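Local coordinates for putative uncharacterized protein (Legionella drancourtii, PDB 4JVS) that probably stimulates GTP hydrolysis by a host Rab GTPase, as the GAP domain of a LepB-family Dot/Icm effector, at residues K65-Y70 with A166-I171; Q81-H86 with D154-K159; R123-V128 with P140-S145. One frame throughout, in Å; residues are numbered along the deposited sequence.

Contact 1 (K65-Y70 with A166-I171); sequences KCFNDY and AGQNII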
loop_
_atom_site.group_PDB
_atom_site.type_symbol
_atom_site.label_atom_id
_atom_site.label_comp_id
_atom_site.label_asym_id
_atom_site.label_seq_id
_atom_site.Cartn_x
_atom_site.Cartn_y
_atom_site.Cartn_z
ATOM N N LYS A 65 11.566 4.717 10.700
ATOM C CA LYS A 65 12.905 4.115 10.618
ATOM C C LYS A 65 13.035 2.978 11.624
ATOM O O LYS A 65 13.545 1.907 11.313
ATOM C CB LYS A 65 14.018 5.143 10.849
ATOM C CG LYS A 65 14.011 6.304 9.844
ATOM C CD LYS A 65 14.630 7.594 10.422
ATOM C CE LYS A 65 14.461 8.799 9.477
ATOM N NZ LYS A 65 15.228 8.679 8.186
ATOM N N CYS A 66 12.533 3.221 12.824
ATOM C CA CYS A 66 12.615 2.275 13.925
ATOM C C CYS A 66 11.882 0.969 13.601
ATOM O O CYS A 66 12.397 -0.130 13.836
ATOM C CB CYS A 66 12.039 2.928 15.182
ATOM S SG CYS A 66 12.223 2.000 16.709
ATOM N N PHE A 67 10.678 1.086 13.055
ATOM C CA PHE A 67 9.940 -0.097 12.639
ATOM C C PHE A 67 10.611 -0.777 11.440
ATOM O O PHE A 67 10.700 -2.008 11.371
ATOM C CB PHE A 67 8.492 0.251 12.297
ATOM C CG PHE A 67 7.810 -0.801 11.490
ATOM C CD1 PHE A 67 7.381 -1.968 12.087
ATOM C CD2 PHE A 67 7.612 -0.630 10.128
ATOM C CE1 PHE A 67 6.763 -2.942 11.352
ATOM C CE2 PHE A 67 6.993 -1.593 9.389
ATOM C CZ PHE A 67 6.565 -2.757 10.000
ATOM N N ASN A 68 11.077 0.033 10.496
ATOM C CA ASN A 68 11.741 -0.490 9.316
ATOM C C ASN A 68 13.010 -1.261 9.658
ATOM O O ASN A 68 13.304 -2.266 9.034
ATOM C CB ASN A 68 12.029 0.634 8.324
ATOM C CG ASN A 68 10.764 1.240 7.745
ATOM O OD1 ASN A 68 9.747 0.561 7.593
ATOM N ND2 ASN A 68 10.819 2.522 7.421
ATOM N N ASP A 69 13.761 -0.797 10.648
ATOM C CA ASP A 69 14.955 -1.521 11.085
ATOM C C ASP A 69 14.557 -2.904 11.578
ATOM O O ASP A 69 15.205 -3.903 11.261
ATOM C CB ASP A 69 15.675 -0.781 12.224
ATOM C CG ASP A 69 16.314 0.510 11.778
ATOM O OD1 ASP A 69 16.372 0.754 10.547
ATOM O OD2 ASP A 69 16.769 1.275 12.663
ATOM N N TYR A 70 13.486 -2.969 12.352
ATOM C CA TYR A 70 13.005 -4.220 12.909
ATOM C C TYR A 70 12.529 -5.171 11.844
ATOM O O TYR A 70 12.872 -6.316 11.859
ATOM C CB TYR A 70 11.910 -3.991 13.945
ATOM C CG TYR A 70 11.302 -5.244 14.484
ATOM C CD1 TYR A 70 12.041 -6.114 15.190
ATOM C CD2 TYR A 70 9.990 -5.540 14.288
ATOM C CE1 TYR A 70 11.517 -7.226 15.661
ATOM C CE2 TYR A 70 9.465 -6.661 14.760
ATOM C CZ TYR A 70 10.234 -7.501 15.442
ATOM O OH TYR A 70 9.749 -8.652 15.942
ATOM N N ALA A 166 0.765 -5.203 11.481
ATOM C CA ALA A 166 0.472 -4.843 12.860
ATOM C C ALA A 166 1.293 -3.638 13.294
ATOM O O ALA A 166 0.783 -2.734 13.961
ATOM C CB ALA A 166 0.734 -6.038 13.786
ATOM N N GLY A 167 2.568 -3.638 12.915
ATOM C CA GLY A 167 3.474 -2.562 13.253
ATOM C C GLY A 167 3.076 -1.293 12.534
ATOM O O GLY A 167 3.163 -0.198 13.105
ATOM N N GLN A 168 2.641 -1.444 11.282
ATOM C CA GLN A 168 2.173 -0.323 10.478
ATOM C C GLN A 168 0.982 0.346 11.146
ATOM O O GLN A 168 0.876 1.570 11.194
ATOM C CB GLN A 168 1.770 -0.805 9.089
ATOM C CG GLN A 168 2.928 -1.345 8.254
ATOM C CD GLN A 168 2.545 -1.583 6.801
ATOM O OE1 GLN A 168 1.602 -2.325 6.498
ATOM N NE2 GLN A 168 3.274 -0.949 5.896
ATOM N N ASN A 169 0.092 -0.471 11.682
ATOM C CA ASN A 169 -1.133 0.022 12.270
ATOM C C ASN A 169 -0.876 0.828 13.546
ATOM O O ASN A 169 -1.601 1.782 13.836
ATOM C CB ASN A 169 -2.079 -1.150 12.520
ATOM C CG ASN A 169 -3.496 -0.715 12.814
ATOM O OD1 ASN A 169 -3.890 0.416 12.527
ATOM N ND2 ASN A 169 -4.278 -1.621 13.393
ATOM N N ILE A 170 0.152 0.447 14.303
ATOM C CA ILE A 170 0.540 1.193 15.495
ATOM C C ILE A 170 0.878 2.633 15.099
ATOM O O ILE A 170 0.408 3.597 15.701
ATOM C CB ILE A 170 1.770 0.563 16.185
ATOM C CG1 ILE A 170 1.449 -0.842 16.698
ATOM C CG2 ILE A 170 2.273 1.448 17.319
ATOM C CD1 ILE A 170 2.632 -1.532 17.352
ATOM N N ILE A 171 1.689 2.761 14.061
ATOM C CA ILE A 171 2.079 4.056 13.534
ATOM C C ILE A 171 0.871 4.794 12.981
ATOM O O ILE A 171 0.752 5.998 13.166
ATOM C CB ILE A 171 3.145 3.886 12.434
ATOM C CG1 ILE A 171 4.390 3.210 13.029
ATOM C CG2 ILE A 171 3.450 5.221 11.779
ATOM C CD1 ILE A 171 5.581 3.153 12.121
#
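Phe-67 reaches across from helix 60-80 and lays its ring against the backbone of helix 156-177 at Gly-167. The two short segments run almost exactly antiparallel, at 174°, with axes 10.7 Å apart, and this phenyl group bridges the gap. Along 166-171, Ala-166 turns to the flank and packs on Tyr-205 of helix 193-214. Gly-167 comes next and is the point of nearest backbone approach, its CA 6.9 Å from that of Phe-67. Having no side chain, it leaves its main chain open to the ring: Phe-67 CE1 lies 3.8 Å from Gly-167 CA, and one face of the ring is covered, off-centre toward the rim, by Gly-167 C and Gln-168 N. Phe-67 CG stands anti to its own backbone N (chi1 163°), which carries the ring outward from its helix to meet this surface. The aliphatic part of Gln-168 then passes obliquely, with CG 4.2 Å from Phe-67 CE2, while its side chain also packs on an aromatic side chain of another protein chain. One turn beyond Gly-167, Ile-171 stretches its CG1 arm toward helix 60-80 and sets CD1 4.1 Å from Phe-67 CB, so the root of the phenylalanine is held as well as its ring. This buried packing sets a backbone amide against the ring. Phe-67 also makes an edge-to-face pair with Phe-34 at the start of helix 34-45 and touches Val-128 of a loop, while Ile-170 packs between helices 34-45 and 193-214, placing the antiparallel pair inside the helical bundle.

Contact 2 (Q81-H86 with D154-K159); sequences QNIWQH and DSPWAK
Trp-84 and Trp-157 meet through their indoles where the turn after helix 60-80 passes the first turn of helix 156-177. From CB, which leaves the backbone to the flank of the other segment, Trp-84 CG lies anti to the carbonyl carbon (chi1 -47°), and the indole swings back toward the helix. One face of the ring system is covered near its rim by CG2 of the preceding Ile-83, whose same methyl lies 3.7 Å from Pro-156 CB. On the five-membered side, NE1 hydrogen-bonds Ser-119 OG in helix 118-124. At the far rim, CZ3 approaches Trp-157 CA at 3.7 Å, with the backbone N of Trp-157 in the indole plane at the edge. The tip, CH2, is 3.8 Å from Trp-157 CE3; the six-membered rings meet obliquely, planes at 58°. Local bonds shape both partners: Asn-82, with positive phi, is the C-prime residue of the Schellman motif that ends helix 60-80, and Ser-155 OG, as N-cap, accepts from Ala-158 N. Side chain to side chain the contact is apolar and the segments share no hydrogen bond, which implies cohesion by shape and by exclusion of water, while the indole N-H of Trp-84 is satisfied to one side.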
loop_
_atom_site.group_PDB
_atom_site.type_symbol
_atom_site.label_atom_id
_atom_site.label_comp_id
_atom_site.label_asym_id
_atom_site.label_seq_id
_atom_site.Cartn_x
_atom_site.Cartn_y
_atom_site.Cartn_z
ATOM N N GLN A 81 17.616 -18.460 7.643
ATOM C CA GLN A 81 17.166 -19.749 8.064
ATOM C C GLN A 81 16.410 -20.364 6.978
ATOM O O GLN A 81 16.001 -21.488 7.056
ATOM C CB GLN A 81 16.225 -19.565 9.200
ATOM C CG GLN A 81 16.857 -18.875 10.365
ATOM C CD GLN A 81 16.736 -19.679 11.607
ATOM O OE1 GLN A 81 15.675 -19.781 12.179
ATOM N NE2 GLN A 81 17.821 -20.277 12.018
ATOM N N ASN A 82 16.194 -19.595 5.949
ATOM C CA ASN A 82 15.402 -20.090 4.838
ATOM C C ASN A 82 14.060 -20.610 5.335
ATOM O O ASN A 82 13.718 -21.775 5.144
ATOM C CB ASN A 82 16.178 -21.153 4.050
ATOM C CG ASN A 82 15.422 -21.654 2.838
ATOM O OD1 ASN A 82 14.553 -20.963 2.284
ATOM N ND2 ASN A 82 15.745 -22.866 2.421
ATOM N N ILE A 83 13.310 -19.722 5.977
ATOM C CA ILE A 83 11.961 -20.017 6.421
ATOM C C ILE A 83 11.011 -20.186 5.224
ATOM O O ILE A 83 9.907 -20.736 5.339
ATOM C CB ILE A 83 11.483 -18.913 7.409
ATOM C CG1 ILE A 83 11.040 -19.506 8.748
ATOM C CG2 ILE A 83 10.363 -18.120 6.841
ATOM C CD1 ILE A 83 12.191 -19.932 9.608
ATOM N N TRP A 84 11.484 -19.747 4.062
ATOM C CA TRP A 84 10.737 -19.840 2.804
ATOM C C TRP A 84 10.789 -21.230 2.165
ATOM O O TRP A 84 10.034 -21.519 1.227
ATOM C CB TRP A 84 11.255 -18.796 1.803
ATOM C CG TRP A 84 11.412 -17.423 2.408
ATOM C CD1 TRP A 84 12.509 -16.619 2.334
ATOM C CD2 TRP A 84 10.431 -16.709 3.189
ATOM N NE1 TRP A 84 12.276 -15.444 3.013
ATOM C CE2 TRP A 84 11.018 -15.472 3.539
ATOM C CE3 TRP A 84 9.127 -16.983 3.607
ATOM C CZ2 TRP A 84 10.325 -14.520 4.297
ATOM C CZ3 TRP A 84 8.453 -16.043 4.360
ATOM C CH2 TRP A 84 9.054 -14.827 4.700
ATOM N N GLN A 85 11.684 -22.078 2.673
ATOM C CA GLN A 85 11.873 -23.433 2.155
ATOM C C GLN A 85 12.238 -23.409 0.670
ATOM O O GLN A 85 11.807 -24.270 -0.099
ATOM C CB GLN A 85 10.624 -24.292 2.391
ATOM C CG GLN A 85 10.266 -24.550 3.858
ATOM C CD GLN A 85 9.108 -25.531 4.000
ATOM O OE1 GLN A 85 8.126 -25.463 3.256
ATOM N NE2 GLN A 85 9.226 -26.461 4.944
ATOM N N HIS A 86 13.037 -22.422 0.274
ATOM C CA HIS A 86 13.409 -22.275 -1.121
ATOM C C HIS A 86 14.450 -23.321 -1.479
ATOM O O HIS A 86 15.482 -23.424 -0.814
ATOM C CB HIS A 86 13.939 -20.866 -1.404
ATOM C CG HIS A 86 14.341 -20.642 -2.832
ATOM N ND1 HIS A 86 15.655 -20.652 -3.248
ATOM C CD2 HIS A 86 13.600 -20.403 -3.941
ATOM C CE1 HIS A 86 15.708 -20.428 -4.548
ATOM N NE2 HIS A 86 14.474 -20.282 -4.995
ATOM N N ASP A 154 -1.710 -19.729 7.450
ATOM C CA ASP A 154 -0.861 -20.029 8.609
ATOM C C ASP A 154 0.610 -20.086 8.211
ATOM O O ASP A 154 1.488 -20.331 9.046
ATOM C CB ASP A 154 -1.273 -21.352 9.264
ATOM C CG ASP A 154 -2.636 -21.274 9.926
ATOM O OD1 ASP A 154 -2.851 -20.339 10.739
ATOM O OD2 ASP A 154 -3.495 -22.141 9.627
ATOM N N SER A 155 0.866 -19.863 6.928
ATOM C CA SER A 155 2.218 -19.899 6.392
ATOM C C SER A 155 3.115 -18.909 7.112
ATOM O O SER A 155 2.636 -17.890 7.619
ATOM C CB SER A 155 2.193 -19.563 4.905
ATOM O OG SER A 155 1.462 -18.373 4.692
ATOM N N PRO A 156 4.424 -19.202 7.150
ATOM C CA PRO A 156 5.376 -18.275 7.759
ATOM C C PRO A 156 5.196 -16.899 7.140
ATOM O O PRO A 156 5.138 -15.924 7.882
ATOM C CB PRO A 156 6.731 -18.871 7.369
ATOM C CG PRO A 156 6.452 -20.308 7.172
ATOM C CD PRO A 156 5.101 -20.360 6.551
ATOM N N TRP A 157 5.070 -16.845 5.812
ATOM C CA TRP A 157 4.808 -15.599 5.089
ATOM C C TRP A 157 3.635 -14.829 5.669
ATOM O O TRP A 157 3.747 -13.637 5.955
ATOM C CB TRP A 157 4.528 -15.860 3.605
ATOM C CG TRP A 157 4.124 -14.622 2.886
ATOM C CD1 TRP A 157 2.852 -14.209 2.611
ATOM C CD2 TRP A 157 4.997 -13.604 2.374
ATOM N NE1 TRP A 157 2.879 -12.998 1.952
ATOM C CE2 TRP A 157 4.184 -12.609 1.794
ATOM C CE3 TRP A 157 6.384 -13.442 2.349
ATOM C CZ2 TRP A 157 4.714 -11.470 1.195
ATOM C CZ3 TRP A 157 6.907 -12.318 1.750
ATOM C CH2 TRP A 157 6.075 -11.344 1.181
ATOM N N ALA A 158 2.508 -15.511 5.843
ATOM C CA ALA A 158 1.311 -14.864 6.358
ATOM C C ALA A 158 1.540 -14.320 7.757
ATOM O O ALA A 158 0.974 -13.290 8.117
ATOM C CB ALA A 158 0.143 -15.824 6.352
ATOM N N LYS A 159 2.377 -15.003 8.536
ATOM C CA LYS A 159 2.664 -14.570 9.899
ATOM C C LYS A 159 3.554 -13.331 9.934
ATOM O O LYS A 159 3.343 -12.432 10.751
ATOM C CB LYS A 159 3.270 -15.714 10.722
ATOM C CG LYS A 159 2.244 -16.787 11.090
ATOM C CD LYS A 159 2.866 -18.031 11.716
ATOM C CE LYS A 159 1.819 -19.113 11.978
ATOM N NZ LYS A 159 2.417 -20.316 12.625
#

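Contact 3 (R123-V128 with P140-S145); sequences RHLSIV and PYEAPS
Leu-125 forks against the start of helix 142-151, one methyl on Glu-142 and the other on Ser-145. Its CB points at the opposing segment. With CG anti to the carbonyl carbon (chi1 -67°), the branch point is carried toward helix 142-151, and chi2 (177°) spreads the methyls, CD1 to Ser-145 and CD2 to Glu-142, two residues almost one helical turn apart. CD2 stands over a flat face of the Glu-142 carboxylate, 3.5 Å from CD and 3.4 Å from OE2, rather than at the oxygen ends. The two side chains run past each other in opposite senses, the leucine heading into the helix start and the glutamate back out along it. A bend in the glutamate chain (chi2 -78°) brings the carboxylate over the methyl although its CB leaves the backbone to the flank. The polar partners of the oxygens lie outside the two segments: OE1 forms a salt bridge with a basic side chain of another protein chain, and OE2 a weak hydrogen bond with a polar one there. CD1 meets the base of Ser-145, 3.6 Å from CB and 3.7 Å from OG; that hydroxyl is hydrogen-bonded to Gln-161 NE2 of helix 156-177. Tyr-141 starts toward Leu-125 but then turns its ring away, and its OH is held by Ile-113 O and Asn-93 ND2. The leucine thus backs one face of the carboxylate, while the oxygens bind the other protein chain. The Glu-142 side chain lies about 6 Å from the bound aluminum fluoride and about 8 Å from GDP. An acidic residue at a helix start, backed by a leucine and paired with a basic group of the partner, here belongs to the interface with what is probably the GTPase, beside the mimic of the transferred phosphate.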
loop_
_atom_site.group_PDB
_atom_site.type_symbol
_atom_site.label_atom_id
_atom_site.label_comp_id
_atom_site.label_asym_id
_atom_site.label_seq_id
_atom_site.Cartn_x
_atom_site.Cartn_y
_atom_site.Cartn_z
ATOM N N ARG A 123 9.812 -7.036 2.667
ATOM C CA ARG A 123 10.221 -5.693 2.966
ATOM C C ARG A 123 9.540 -4.659 2.138
ATOM O O ARG A 123 9.276 -3.594 2.592
ATOM C CB ARG A 123 11.694 -5.564 2.711
ATOM C CG ARG A 123 12.568 -6.011 3.790
ATOM C CD ARG A 123 13.937 -5.955 3.262
ATOM N NE ARG A 123 14.956 -6.441 4.166
ATOM C CZ ARG A 123 15.684 -7.527 3.955
ATOM N NH1 ARG A 123 16.612 -7.877 4.802
ATOM N NH2 ARG A 123 15.497 -8.265 2.898
ATOM N N HIS A 124 9.296 -4.958 0.890
ATOM C CA HIS A 124 8.689 -3.987 -0.009
ATOM C C HIS A 124 7.251 -3.670 0.345
ATOM O O HIS A 124 6.834 -2.508 0.311
ATOM C CB HIS A 124 8.759 -4.479 -1.452
ATOM C CG HIS A 124 10.010 -4.074 -2.163
ATOM N ND1 HIS A 124 10.763 -2.986 -1.779
ATOM C CD2 HIS A 124 10.649 -4.618 -3.226
ATOM C CE1 HIS A 124 11.814 -2.879 -2.572
ATOM N NE2 HIS A 124 11.767 -3.854 -3.460
ATOM N N LEU A 125 6.503 -4.715 0.684
ATOM C CA LEU A 125 5.069 -4.617 0.906
ATOM C C LEU A 125 4.735 -4.127 2.299
ATOM O O LEU A 125 3.558 -4.006 2.644
ATOM C CB LEU A 125 4.404 -5.978 0.698
ATOM C CG LEU A 125 4.445 -6.470 -0.743
ATOM C CD1 LEU A 125 3.839 -7.866 -0.883
ATOM C CD2 LEU A 125 3.742 -5.464 -1.612
ATOM N N SER A 126 5.756 -3.853 3.106
ATOM C CA SER A 126 5.506 -3.523 4.501
ATOM C C SER A 126 6.382 -2.418 5.106
ATOM O O SER A 126 6.169 -2.018 6.247
ATOM C CB SER A 126 5.569 -4.795 5.343
ATOM O OG SER A 126 4.481 -5.654 5.018
ATOM N N ILE A 127 7.348 -1.908 4.347
ATOM C CA ILE A 127 8.180 -0.814 4.833
ATOM C C ILE A 127 7.460 0.538 4.765
ATOM O O ILE A 127 6.865 0.899 3.749
ATOM C CB ILE A 127 9.564 -0.782 4.134
ATOM C CG1 ILE A 127 10.514 -1.749 4.848
ATOM C CG2 ILE A 127 10.164 0.620 4.154
ATOM C CD1 ILE A 127 11.907 -1.784 4.285
ATOM N N VAL A 128 7.502 1.265 5.874
ATOM C CA VAL A 128 6.841 2.553 5.977
ATOM C C VAL A 128 7.809 3.657 5.597
ATOM O O VAL A 128 8.850 3.822 6.234
ATOM C CB VAL A 128 6.338 2.815 7.411
ATOM C CG1 VAL A 128 5.418 4.006 7.433
ATOM C CG2 VAL A 128 5.627 1.595 7.953
ATOM N N PRO A 140 3.547 -5.245 -8.514
ATOM C CA PRO A 140 3.425 -6.554 -9.158
ATOM C C PRO A 140 3.303 -7.727 -8.194
ATOM O O PRO A 140 2.993 -8.832 -8.656
ATOM C CB PRO A 140 4.721 -6.662 -9.972
ATOM C CG PRO A 140 5.149 -5.243 -10.192
ATOM C CD PRO A 140 4.793 -4.564 -8.918
ATOM N N TYR A 141 3.526 -7.506 -6.896
ATOM C CA TYR A 141 3.430 -8.602 -5.933
ATOM C C TYR A 141 2.271 -8.503 -4.941
ATOM O O TYR A 141 2.071 -9.411 -4.143
ATOM C CB TYR A 141 4.762 -8.831 -5.213
ATOM C CG TYR A 141 5.716 -9.695 -6.006
ATOM C CD1 TYR A 141 5.625 -11.084 -5.970
ATOM C CD2 TYR A 141 6.697 -9.124 -6.805
ATOM C CE1 TYR A 141 6.494 -11.884 -6.706
ATOM C CE2 TYR A 141 7.576 -9.910 -7.547
ATOM C CZ TYR A 141 7.469 -11.288 -7.493
ATOM O OH TYR A 141 8.340 -12.059 -8.234
ATOM N N GLU A 142 1.497 -7.422 -5.018
ATOM C CA GLU A 142 0.333 -7.227 -4.144
ATOM C C GLU A 142 -0.738 -8.306 -4.283
ATOM O O GLU A 142 -1.298 -8.764 -3.288
ATOM C CB GLU A 142 -0.303 -5.864 -4.391
ATOM C CG GLU A 142 0.551 -4.685 -3.982
ATOM C CD GLU A 142 0.558 -4.433 -2.474
ATOM O OE1 GLU A 142 0.066 -5.305 -1.714
ATOM O OE2 GLU A 142 1.062 -3.355 -2.058
ATOM N N ALA A 143 -1.042 -8.692 -5.516
ATOM C CA ALA A 143 -2.043 -9.731 -5.758
ATOM C C ALA A 143 -1.518 -11.140 -5.475
ATOM O O ALA A 143 -2.184 -11.906 -4.779
ATOM C CB ALA A 143 -2.627 -9.626 -7.171
ATOM N N PRO A 144 -0.329 -11.495 -6.007
ATOM C CA PRO A 144 0.190 -12.816 -5.629
ATOM C C PRO A 144 0.353 -12.949 -4.120
ATOM O O PRO A 144 0.040 -14.002 -3.567
ATOM C CB PRO A 144 1.554 -12.856 -6.307
ATOM C CG PRO A 144 1.387 -11.984 -7.497
ATOM C CD PRO A 144 0.526 -10.857 -7.025
ATOM N N SER A 145 0.821 -11.886 -3.469
ATOM C CA SER A 145 0.939 -11.869 -2.014
ATOM C C SER A 145 -0.404 -12.175 -1.352
ATOM O O SER A 145 -0.514 -13.084 -0.532
ATOM C CB SER A 145 1.473 -10.515 -1.530
ATOM O OG SER A 145 1.094 -10.235 -0.193
#

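How the contacts relate
All three contacts fall within the LepB GAP N-terminal subdomain and are nested along the chain: contact 3 closes the short innermost loop, contact 2 encloses it, and contact 1 encloses both. Contacts 1 and 2 share helix 156-177; their centres are about 20 Å apart and they do not touch. Contact 3 has its centre about 15 Å from each of theirs and touches both. Asn-68 ND2 is 2.6 Å from Val-128 O, a probable hydrogen bond to contact 1, while Trp-157 packs near Ser-145 and Leu-125 on the side of contact 2. The helix start beside the nucleotide and the loop that packs on the partner chain are therefore joined to the helices behind them.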